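Local coordinates for protein LipS lipolytic enzyme (Unidentified, PDB 4FBL) that is a thermostable lipolytic enzyme of the alpha/beta hydrolase fold that probably hydrolyses ester bonds of lipids through a serine nucleophile, at residues L36-V48 with P84-M96. Sequence-based numbering, arbitrary orientation.
Sequences LQVLPGAEPLYSV and PRLTGHGTTPAEM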
loop_
_atom_site.group_PDB
_atom_site.type_symbol
_atom_site.label_atom_id
_atom_site.label_comp_id
_atom_site.label_asym_id
_atom_site.label_seq_id
_atom_site.Cartn_x
_atom_site.Cartn_y
_atom_site.Cartn_z
ATOM N N LEU C 36 -25.208 -5.615 -14.224
ATOM C CA LEU C 36 -25.454 -4.142 -14.415
ATOM C C LEU C 36 -25.293 -3.773 -15.897
ATOM O O LEU C 36 -24.733 -4.531 -16.660
ATOM C CB LEU C 36 -24.472 -3.321 -13.521
ATOM C CG LEU C 36 -24.837 -2.795 -12.108
ATOM C CD1 LEU C 36 -25.738 -3.784 -11.305
ATOM C CD2 LEU C 36 -23.579 -2.385 -11.242
ATOM N N GLN C 37 -25.772 -2.607 -16.305
ATOM C CA GLN C 37 -25.491 -2.119 -17.648
ATOM C C GLN C 37 -24.149 -1.367 -17.720
ATOM O O GLN C 37 -23.855 -0.526 -16.862
ATOM C CB GLN C 37 -26.625 -1.193 -18.127
ATOM C CG GLN C 37 -27.950 -1.899 -18.595
ATOM C CD GLN C 37 -27.748 -3.068 -19.592
ATOM O OE1 GLN C 37 -27.246 -2.891 -20.705
ATOM N NE2 GLN C 37 -28.164 -4.263 -19.184
ATOM N N VAL C 38 -23.350 -1.656 -18.748
ATOM C CA VAL C 38 -22.122 -0.897 -19.027
ATOM C C VAL C 38 -22.531 0.414 -19.653
ATOM O O VAL C 38 -23.332 0.412 -20.572
ATOM C CB VAL C 38 -21.167 -1.697 -19.964
ATOM C CG1 VAL C 38 -19.988 -0.901 -20.361
ATOM C CG2 VAL C 38 -20.740 -2.986 -19.300
ATOM N N LEU C 39 -21.994 1.540 -19.158
ATOM C CA LEU C 39 -22.180 2.818 -19.757
ATOM C C LEU C 39 -21.775 2.866 -21.257
ATOM O O LEU C 39 -20.778 2.265 -21.664
ATOM C CB LEU C 39 -21.371 3.880 -19.011
ATOM C CG LEU C 39 -21.898 4.289 -17.620
ATOM C CD1 LEU C 39 -20.802 5.111 -16.966
ATOM C CD2 LEU C 39 -23.216 5.108 -17.674
ATOM N N PRO C 40 -22.558 3.597 -22.068
ATOM C CA PRO C 40 -22.197 3.826 -23.512
ATOM C C PRO C 40 -20.783 4.361 -23.622
ATOM O O PRO C 40 -20.427 5.350 -22.951
ATOM C CB PRO C 40 -23.218 4.914 -23.965
ATOM C CG PRO C 40 -24.490 4.586 -23.060
ATOM C CD PRO C 40 -23.933 4.069 -21.718
ATOM N N GLY C 41 -19.940 3.722 -24.406
ATOM C CA GLY C 41 -18.544 4.254 -24.572
ATOM C C GLY C 41 -17.456 3.584 -23.689
ATOM O O GLY C 41 -16.237 3.821 -23.888
ATOM N N ALA C 42 -17.898 2.709 -22.765
ATOM C CA ALA C 42 -17.026 2.148 -21.706
ATOM C C ALA C 42 -16.822 0.654 -21.943
ATOM O O ALA C 42 -16.330 -0.097 -21.034
ATOM C CB ALA C 42 -17.665 2.351 -20.338
ATOM N N GLU C 43 -17.193 0.220 -23.143
ATOM C CA GLU C 43 -17.037 -1.178 -23.524
ATOM C C GLU C 43 -15.512 -1.531 -23.639
ATOM O O GLU C 43 -14.697 -0.667 -23.998
ATOM C CB GLU C 43 -17.876 -1.528 -24.805
ATOM C CG GLU C 43 -17.318 -1.098 -26.170
ATOM C CD GLU C 43 -17.428 0.419 -26.484
ATOM O OE1 GLU C 43 -18.058 1.215 -25.726
ATOM O OE2 GLU C 43 -16.858 0.806 -27.511
ATOM N N PRO C 44 -15.139 -2.770 -23.272
ATOM C CA PRO C 44 -13.754 -3.233 -23.423
ATOM C C PRO C 44 -13.480 -3.345 -24.921
ATOM O O PRO C 44 -14.433 -3.313 -25.714
ATOM C CB PRO C 44 -13.773 -4.632 -22.815
ATOM C CG PRO C 44 -15.224 -5.046 -22.772
ATOM C CD PRO C 44 -16.025 -3.797 -22.678
ATOM N N LEU C 45 -12.220 -3.483 -25.309
ATOM C CA LEU C 45 -11.854 -3.754 -26.700
ATOM C C LEU C 45 -10.962 -4.991 -26.744
ATOM O O LEU C 45 -9.958 -5.051 -26.049
ATOM C CB LEU C 45 -11.165 -2.510 -27.279
ATOM C CG LEU C 45 -10.135 -2.530 -28.447
ATOM C CD1 LEU C 45 -10.110 -3.795 -29.319
ATOM C CD2 LEU C 45 -10.174 -1.243 -29.295
ATOM N N TYR C 46 -11.401 -6.016 -27.482
ATOM C CA TYR C 46 -10.715 -7.275 -27.683
ATOM C C TYR C 46 -10.595 -7.360 -29.221
ATOM O O TYR C 46 -11.557 -7.022 -29.952
ATOM C CB TYR C 46 -11.511 -8.464 -27.098
ATOM C CG TYR C 46 -11.457 -8.453 -25.605
ATOM C CD1 TYR C 46 -10.313 -8.950 -24.909
ATOM C CD2 TYR C 46 -12.505 -7.902 -24.854
ATOM C CE1 TYR C 46 -10.221 -8.876 -23.521
ATOM C CE2 TYR C 46 -12.417 -7.824 -23.440
ATOM C CZ TYR C 46 -11.274 -8.298 -22.790
ATOM O OH TYR C 46 -11.218 -8.251 -21.412
ATOM N N SER C 47 -9.407 -7.674 -29.729
ATOM C CA SER C 47 -9.225 -7.737 -31.191
ATOM C C SER C 47 -8.224 -8.848 -31.416
ATOM O O SER C 47 -7.183 -8.861 -30.754
ATOM C CB SER C 47 -8.734 -6.402 -31.715
ATOM O OG SER C 47 -8.308 -6.555 -33.062
ATOM N N VAL C 48 -8.562 -9.840 -32.248
ATOM C CA VAL C 48 -7.612 -10.944 -32.413
ATOM C C VAL C 48 -6.808 -10.695 -33.699
ATOM O O VAL C 48 -7.390 -10.328 -34.701
ATOM C CB VAL C 48 -8.348 -12.246 -32.535
ATOM C CG1 VAL C 48 -7.336 -13.474 -32.710
ATOM C CG2 VAL C 48 -9.352 -12.378 -31.369
ATOM N N PRO C 84 -9.125 -4.509 -21.163
ATOM C CA PRO C 84 -10.246 -4.910 -20.280
ATOM C C PRO C 84 -10.950 -3.758 -19.600
ATOM O O PRO C 84 -10.341 -2.720 -19.352
ATOM C CB PRO C 84 -9.549 -5.752 -19.158
ATOM C CG PRO C 84 -8.082 -5.278 -19.194
ATOM C CD PRO C 84 -7.816 -4.959 -20.673
ATOM N N ARG C 85 -12.179 -4.031 -19.163
ATOM C CA ARG C 85 -12.944 -3.089 -18.367
ATOM C C ARG C 85 -12.700 -3.581 -16.911
ATOM O O ARG C 85 -13.134 -4.675 -16.540
ATOM C CB ARG C 85 -14.453 -3.151 -18.705
ATOM C CG ARG C 85 -15.246 -2.060 -17.942
ATOM C CD ARG C 85 -16.793 -2.138 -18.318
ATOM N NE ARG C 85 -17.296 -3.501 -18.137
ATOM C CZ ARG C 85 -17.645 -4.037 -16.977
ATOM N NH1 ARG C 85 -17.484 -3.394 -15.809
ATOM N NH2 ARG C 85 -18.139 -5.238 -17.001
ATOM N N LEU C 86 -12.017 -2.776 -16.089
ATOM C CA LEU C 86 -11.787 -3.289 -14.688
ATOM C C LEU C 86 -13.093 -3.470 -13.916
ATOM O O LEU C 86 -14.075 -2.775 -14.171
ATOM C CB LEU C 86 -10.852 -2.391 -13.914
ATOM C CG LEU C 86 -9.499 -2.283 -14.599
ATOM C CD1 LEU C 86 -8.534 -1.270 -13.865
ATOM C CD2 LEU C 86 -8.829 -3.688 -14.848
ATOM N N THR C 87 -13.121 -4.427 -12.992
ATOM C CA THR C 87 -14.259 -4.653 -12.115
ATOM C C THR C 87 -14.775 -3.347 -11.482
ATOM O O THR C 87 -13.985 -2.535 -10.967
ATOM C CB THR C 87 -13.825 -5.638 -10.974
ATOM O OG1 THR C 87 -13.228 -6.806 -11.605
ATOM C CG2 THR C 87 -15.078 -6.038 -10.024
ATOM N N GLY C 88 -16.099 -3.145 -11.487
ATOM C CA GLY C 88 -16.631 -1.955 -10.874
ATOM C C GLY C 88 -16.502 -0.682 -11.652
ATOM O O GLY C 88 -16.980 0.382 -11.176
ATOM N N HIS C 89 -15.828 -0.737 -12.837
ATOM C CA HIS C 89 -15.635 0.471 -13.685
ATOM C C HIS C 89 -16.572 0.496 -14.930
ATOM O O HIS C 89 -17.002 -0.603 -15.460
ATOM C CB HIS C 89 -14.173 0.665 -14.138
ATOM C CG HIS C 89 -13.233 0.846 -13.013
ATOM N ND1 HIS C 89 -12.561 2.025 -12.781
ATOM C CD2 HIS C 89 -12.933 0.032 -11.979
ATOM C CE1 HIS C 89 -11.839 1.911 -11.682
ATOM N NE2 HIS C 89 -12.022 0.709 -11.199
ATOM N N GLY C 90 -16.872 1.722 -15.380
ATOM C CA GLY C 90 -17.847 1.958 -16.493
ATOM C C GLY C 90 -19.237 1.344 -16.240
ATOM O O GLY C 90 -19.930 0.960 -17.209
ATOM N N THR C 91 -19.630 1.180 -14.956
ATOM C CA THR C 91 -21.025 0.752 -14.523
ATOM C C THR C 91 -21.547 1.854 -13.558
ATOM O O THR C 91 -22.030 2.891 -14.015
ATOM C CB THR C 91 -21.028 -0.605 -13.906
ATOM O OG1 THR C 91 -20.156 -0.650 -12.744
ATOM C CG2 THR C 91 -20.528 -1.623 -14.918
ATOM N N THR C 92 -21.322 1.722 -12.248
ATOM C CA THR C 92 -21.731 2.782 -11.344
ATOM C C THR C 92 -20.685 2.952 -10.254
ATOM O O THR C 92 -19.977 1.967 -9.955
ATOM C CB THR C 92 -23.072 2.432 -10.663
ATOM O OG1 THR C 92 -22.935 1.295 -9.777
ATOM C CG2 THR C 92 -24.150 2.146 -11.702
ATOM N N PRO C 93 -20.590 4.186 -9.669
ATOM C CA PRO C 93 -19.654 4.388 -8.584
ATOM C C PRO C 93 -19.937 3.451 -7.410
ATOM O O PRO C 93 -18.952 2.998 -6.752
ATOM C CB PRO C 93 -19.814 5.885 -8.208
ATOM C CG PRO C 93 -20.341 6.522 -9.548
ATOM C CD PRO C 93 -21.244 5.461 -10.072
ATOM N N ALA C 94 -21.201 3.112 -7.172
ATOM C CA ALA C 94 -21.543 2.074 -6.141
ATOM C C ALA C 94 -20.926 0.693 -6.379
ATOM O O ALA C 94 -20.501 -0.013 -5.438
ATOM C CB ALA C 94 -23.096 1.896 -5.976
ATOM N N GLU C 95 -20.931 0.231 -7.620
ATOM C CA GLU C 95 -20.238 -1.027 -7.887
ATOM C C GLU C 95 -18.670 -0.928 -7.689
ATOM O O GLU C 95 -18.007 -1.847 -7.125
ATOM C CB GLU C 95 -20.641 -1.565 -9.249
ATOM C CG GLU C 95 -19.961 -2.917 -9.447
ATOM C CD GLU C 95 -20.160 -3.593 -10.817
ATOM O OE1 GLU C 95 -20.811 -4.680 -10.755
ATOM O OE2 GLU C 95 -19.637 -3.104 -11.892
ATOM N N MET C 96 -18.089 0.181 -8.099
ATOM C CA MET C 96 -16.676 0.434 -7.815
ATOM C C MET C 96 -16.296 0.460 -6.258
ATOM O O MET C 96 -15.196 0.013 -5.833
ATOM C CB MET C 96 -16.237 1.729 -8.500
ATOM C CG MET C 96 -14.701 1.931 -8.411
ATOM S SD MET C 96 -14.086 3.473 -9.040
ATOM C CE MET C 96 -12.419 3.358 -8.437
HETATM O O HOH W 1 -24.366 1.473 -15.336
HETATM O O HOH W 2 -13.208 -6.933 -19.764
#
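Val38 lies over one face of the Arg85 guanidinium, its CG2 methyl 3.7 Å from Arg85 NE, while CG1, anti to the backbone N (chi1 175°), rests against Arg85 CD and Gly90 O. Arg85 leaves the backbone extended and then bends at chi3 (52°), which turns its flat end so that NH1 donates to His89 O at 2.9 Å, within both the guanidinium and the carbonyl plane. Replacing this arginine with an alanine would probably leave Val38 CG2 without the flat group beneath it and His89 O without this donor. The one direct hydrogen bond between the segments runs from Leu39 N to Gly90 O (2.9 Å, 157° at the hydrogen), and Val38 CA adds a CA-H...O contact to the same oxygen. Ala42 CB packs 3.9 Å from Gly90 CA, and a CB on Gly90 would run into Ala42 CB. Farther along, Leu36 and Glu95 run antiparallel alongside each other, Leu36 CD2 lying against Glu95 CB and its carboxylate. That carboxylate accepts a hydrogen bond from Thr91 OG1, which meets Glu95 OE2 at 2.6 Å from above the carboxylate plane, and Thr92 OG1 caps the helix by accepting from Glu95 N. Water joins Gln37 O to Thr91 O, the latter bond weak, and a second water links Tyr46 OH to Arg85 N beside Pro84. Tyr46 also meets Trp114 edge-to-face, and its strand 45-47 borders strand 80-83 at one edge of the central sheet of this alpha/beta hydrolase. Residues 36-48 thus cover the loop that leads from strand 80-83 to helix 93-97, mainly through aliphatic groups laid on polar ones. Ala42 O, buried against Arg85 CD at 3.4 Å, finds no hydrogen-bond partner. The contact is mostly van der Waals, with one direct hydrogen bond and two water-mediated links, one of them weak on the Thr91 side.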